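Local coordinates for protein beta-glucoside phosphorylase BglX (PDB 5VQE) that probably cleaves beta-glucosides with phosphate, as a beta-glucoside phosphorylase of glycoside hydrolase family 3, at residues K193-D198 with L238-I243. Sequence-based numbering, arbitrary orientation.
Sequences KHFPGD and LMSAHI. With G2F (2-deoxy-2-fluoro-alpha-D-glucopyranose), chain B.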
ATOM      1  N   LYS A 193      -2.212  -3.965   7.889  1.00 10.45           N
ATOM      2  CA  LYS A 193      -2.006  -5.058   6.942  1.00 11.36           C
ATOM      3  C   LYS A 193      -0.504  -5.229   6.750  1.00 10.88           C
ATOM      4  O   LYS A 193       0.268  -4.317   7.052  1.00  8.74           O
ATOM      5  CB  LYS A 193      -2.721  -4.776   5.607  1.00 10.66           C
ATOM      6  CG  LYS A 193      -2.161  -3.599   4.801  1.00  9.67           C
ATOM      7  CD  LYS A 193      -3.035  -3.301   3.579  1.00 11.20           C
ATOM      8  CE  LYS A 193      -2.368  -2.335   2.617  1.00 10.73           C
ATOM      9  NZ  LYS A 193      -3.267  -1.888   1.503  1.00 11.96           N
ATOM     10  N   HIS A 194      -0.062  -6.392   6.256  1.00 10.46           N
ATOM     11  CA  HIS A 194      -0.850  -7.556   5.846  1.00 13.54           C
ATOM     12  C   HIS A 194      -0.621  -8.715   6.831  1.00 11.88           C
ATOM     13  O   HIS A 194       0.465  -9.276   6.883  1.00 10.14           O
ATOM     14  CB  HIS A 194      -0.440  -8.010   4.441  1.00  9.30           C
ATOM     15  CG  HIS A 194      -0.541  -6.941   3.393  1.00 12.21           C
ATOM     16  ND1 HIS A 194       0.493  -6.070   3.114  1.00 11.79           N
ATOM     17  CD2 HIS A 194      -1.542  -6.619   2.539  1.00 12.52           C
ATOM     18  CE1 HIS A 194       0.128  -5.249   2.142  1.00 11.79           C
ATOM     19  NE2 HIS A 194      -1.100  -5.564   1.771  1.00 12.05           N
ATOM     20  N   PHE A 195      -1.622  -9.060   7.602  1.00  9.46           N
ATOM     21  CA  PHE A 195      -1.442 -10.041   8.664  1.00 10.83           C
ATOM     22  C   PHE A 195      -1.426 -11.452   8.072  1.00 12.08           C
ATOM     23  O   PHE A 195      -2.243 -11.767   7.201  1.00 10.93           O
ATOM     24  CB  PHE A 195      -2.566  -9.892   9.681  1.00  9.42           C
ATOM     25  CG  PHE A 195      -2.604 -10.971  10.733  1.00 11.37           C
ATOM     26  CD1 PHE A 195      -3.417 -12.075  10.574  1.00 11.00           C
ATOM     27  CD2 PHE A 195      -1.867 -10.847  11.905  1.00 11.44           C
ATOM     28  CE1 PHE A 195      -3.468 -13.062  11.540  1.00 13.17           C
ATOM     29  CE2 PHE A 195      -1.914 -11.837  12.874  1.00 12.09           C
ATOM     30  CZ  PHE A 195      -2.713 -12.941  12.684  1.00 10.21           C
ATOM     31  N   PRO A 196      -0.537 -12.345   8.546  1.00  8.59           N
ATOM     32  CA  PRO A 196       0.382 -12.297   9.685  1.00  9.29           C
ATOM     33  C   PRO A 196       1.746 -11.662   9.431  1.00 13.64           C
ATOM     34  O   PRO A 196       2.601 -11.735  10.317  1.00 13.76           O
ATOM     35  CB  PRO A 196       0.551 -13.781  10.030  1.00 11.95           C
ATOM     36  CG  PRO A 196       0.511 -14.440   8.726  1.00 11.46           C
ATOM     37  CD  PRO A 196      -0.593 -13.701   7.980  1.00 12.77           C
ATOM     38  N   GLY A 197       1.958 -11.074   8.257  1.00 12.76           N
ATOM     39  CA  GLY A 197       3.126 -10.246   8.049  1.00 12.60           C
ATOM     40  C   GLY A 197       3.922 -10.559   6.804  1.00 12.06           C
ATOM     41  O   GLY A 197       4.590 -11.594   6.725  1.00 13.00           O
ATOM     42  N   ASP A 198       3.887  -9.660   5.825  1.00 10.19           N
ATOM     43  CA  ASP A 198       4.754  -9.835   4.678  1.00 12.00           C
ATOM     44  C   ASP A 198       6.157  -9.314   4.996  1.00 13.62           C
ATOM     45  O   ASP A 198       6.384  -8.602   5.984  1.00 14.16           O
ATOM     46  CB  ASP A 198       4.185  -9.130   3.450  1.00 13.96           C
ATOM     47  CG  ASP A 198       4.481  -9.887   2.165  1.00 17.58           C
ATOM     48  OD1 ASP A 198       5.478 -10.646   2.143  1.00 12.83           O
ATOM     49  OD2 ASP A 198       3.707  -9.751   1.192  1.00 16.29           O
ATOM     50  N   LEU A 238      -8.348  -4.730  10.525  1.00  7.87           N
ATOM     51  CA  LEU A 238      -7.144  -5.480  10.211  1.00  9.55           C
ATOM     52  C   LEU A 238      -7.414  -6.330   8.979  1.00  8.43           C
ATOM     53  O   LEU A 238      -8.506  -6.888   8.826  1.00  8.40           O
ATOM     54  CB  LEU A 238      -6.727  -6.351  11.402  1.00  8.97           C
ATOM     55  CG  LEU A 238      -5.568  -7.333  11.232  1.00 10.12           C
ATOM     56  CD1 LEU A 238      -4.820  -7.466  12.540  1.00 12.36           C
ATOM     57  CD2 LEU A 238      -6.070  -8.698  10.774  1.00 10.89           C
ATOM     58  N   MET A 239      -6.428  -6.423   8.100  1.00  8.29           N
ATOM     59  CA  MET A 239      -6.565  -7.195   6.870  1.00  8.50           C
ATOM     60  C   MET A 239      -5.748  -8.474   6.988  1.00  9.66           C
ATOM     61  O   MET A 239      -4.519  -8.428   7.124  1.00 10.95           O
ATOM     62  CB  MET A 239      -6.130  -6.387   5.649  1.00  8.79           C
ATOM     63  CG  MET A 239      -6.344  -7.135   4.339  1.00 10.72           C
ATOM     64  SD  MET A 239      -5.971  -6.164   2.872  1.00 13.42           S
ATOM     65  CE  MET A 239      -7.369  -5.071   2.814  1.00 11.92           C
ATOM     66  N   SER A 240      -6.437  -9.608   6.936  1.00  8.91           N
ATOM     67  CA  SER A 240      -5.805 -10.921   6.988  1.00 11.20           C
ATOM     68  C   SER A 240      -5.504 -11.389   5.569  1.00  9.33           C
ATOM     69  O   SER A 240      -6.419 -11.570   4.758  1.00 10.48           O
ATOM     70  CB  SER A 240      -6.713 -11.914   7.716  1.00 11.21           C
ATOM     71  OG  SER A 240      -6.052 -13.163   7.911  1.00 11.92           O
ATOM     72  N   ALA A 241      -4.230 -11.579   5.268  1.00  9.47           N
ATOM     73  CA  ALA A 241      -3.782 -11.767   3.900  1.00 11.53           C
ATOM     74  C   ALA A 241      -3.443 -13.229   3.651  1.00 12.42           C
ATOM     75  O   ALA A 241      -3.590 -14.088   4.519  1.00 12.41           O
ATOM     76  CB  ALA A 241      -2.594 -10.853   3.603  1.00 13.63           C
ATOM     77  N   HIS A 242      -2.981 -13.505   2.436  1.00  9.07           N
ATOM     78  CA  HIS A 242      -2.828 -14.878   1.967  1.00  9.89           C
ATOM     79  C   HIS A 242      -1.413 -15.378   2.215  1.00 12.26           C
ATOM     80  O   HIS A 242      -0.730 -15.906   1.338  1.00 16.73           O
ATOM     81  CB  HIS A 242      -3.212 -14.949   0.498  1.00 11.97           C
ATOM     82  CG  HIS A 242      -4.448 -14.171   0.179  1.00 10.25           C
ATOM     83  ND1 HIS A 242      -5.610 -14.296   0.908  1.00 11.21           N
ATOM     84  CD2 HIS A 242      -4.695 -13.236  -0.770  1.00 13.28           C
ATOM     85  CE1 HIS A 242      -6.525 -13.477   0.415  1.00 13.20           C
ATOM     86  NE2 HIS A 242      -5.993 -12.821  -0.602  1.00 13.38           N
ATOM     87  N   ILE A 243      -0.979 -15.177   3.455  1.00 10.01           N
ATOM     88  CA  ILE A 243       0.371 -15.468   3.912  1.00 12.03           C
ATOM     89  C   ILE A 243       0.265 -16.491   5.034  1.00 11.98           C
ATOM     90  O   ILE A 243      -0.546 -16.327   5.950  1.00 10.85           O
ATOM     91  CB  ILE A 243       1.084 -14.194   4.408  1.00 13.53           C
ATOM     92  CG1 ILE A 243       1.158 -13.134   3.298  1.00 14.47           C
ATOM     93  CG2 ILE A 243       2.460 -14.525   4.935  1.00 13.44           C
ATOM     94  CD1 ILE A 243       1.540 -11.752   3.786  1.00 15.71           C
TER
HETATM   95  C1  G2F B 601      -4.970  -7.220  -1.321  1.00 13.43           C
HETATM   96  C2  G2F B 601      -3.648  -6.425  -1.072  1.00 16.96           C
HETATM   97  C3  G2F B 601      -3.968  -5.260  -0.088  1.00 11.41           C
HETATM   98  C4  G2F B 601      -5.133  -4.412  -0.684  1.00 13.57           C
HETATM   99  C5  G2F B 601      -6.362  -5.357  -0.907  1.00 12.95           C
HETATM  100  C6  G2F B 601      -7.558  -4.574  -1.581  1.00 13.96           C
HETATM  101  O3  G2F B 601      -2.848  -4.415  -0.052  1.00 11.73           O
HETATM  102  O4  G2F B 601      -5.511  -3.477   0.292  1.00  9.24           O
HETATM  103  O5  G2F B 601      -5.980  -6.376  -1.816  1.00 12.31           O
HETATM  104  O6  G2F B 601      -7.075  -3.928  -2.725  1.00 14.50           O
HETATM  105  F2  G2F B 601      -2.721  -7.231  -0.508  1.00 13.36           F
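K193 and M239, in touch at their CB atoms, are set by their torsions to reach the bound 2-fluoroglucose: in K193, CG stands between the backbone N and the carbonyl carbon (chi1 67°) and the chain then runs out extended; in M239, CG lies anti to the backbone N and the chain bends only at its last torsion (chi3 -74°), bringing CE to 3.5 Å from O4 of the sugar. A long, cationic lysine suits its place, with the reach to meet the sugar and a charge to face E146: NZ bonds to sugar O3 and O4, each at 3.0 Å, and is itself held by the carboxylate of E146 and the carbonyl of Y145. The peptide bond before H194 is cis, and K193 CG lies over one face of the imidazole. A histidine suits this place because its two ring nitrogens can each take a partner: NE2 meets sugar O3 at 2.8 Å, nearly straight, while ND1 is held by D150, which would fix the ring's rotation. An alanine in place of K193 would probably leave E146 without its cationic mate and sugar O3 and O4 without their shared ammonium partner.

Beyond the pocket the two strands pair in parallel: F195 N bonds to M239 O at 3.0 Å, and A241 N to F195 O at 2.8 Å. The small A241 lets its CB approach H194 CB to 3.7 Å. A second cis peptide precedes P196; further along, I243 CD1 packs against D198 CB, 3.7 Å away. At G197 the backbone takes a conformation in which a side chain would jam against the preceding carbonyl, which suits glycine.

In this TIM-barrel-like family domain, strand 237-244 lies between strands 191-195 and 284-287, while F195, L238 and S240 turn their side chains onto helix 268-278.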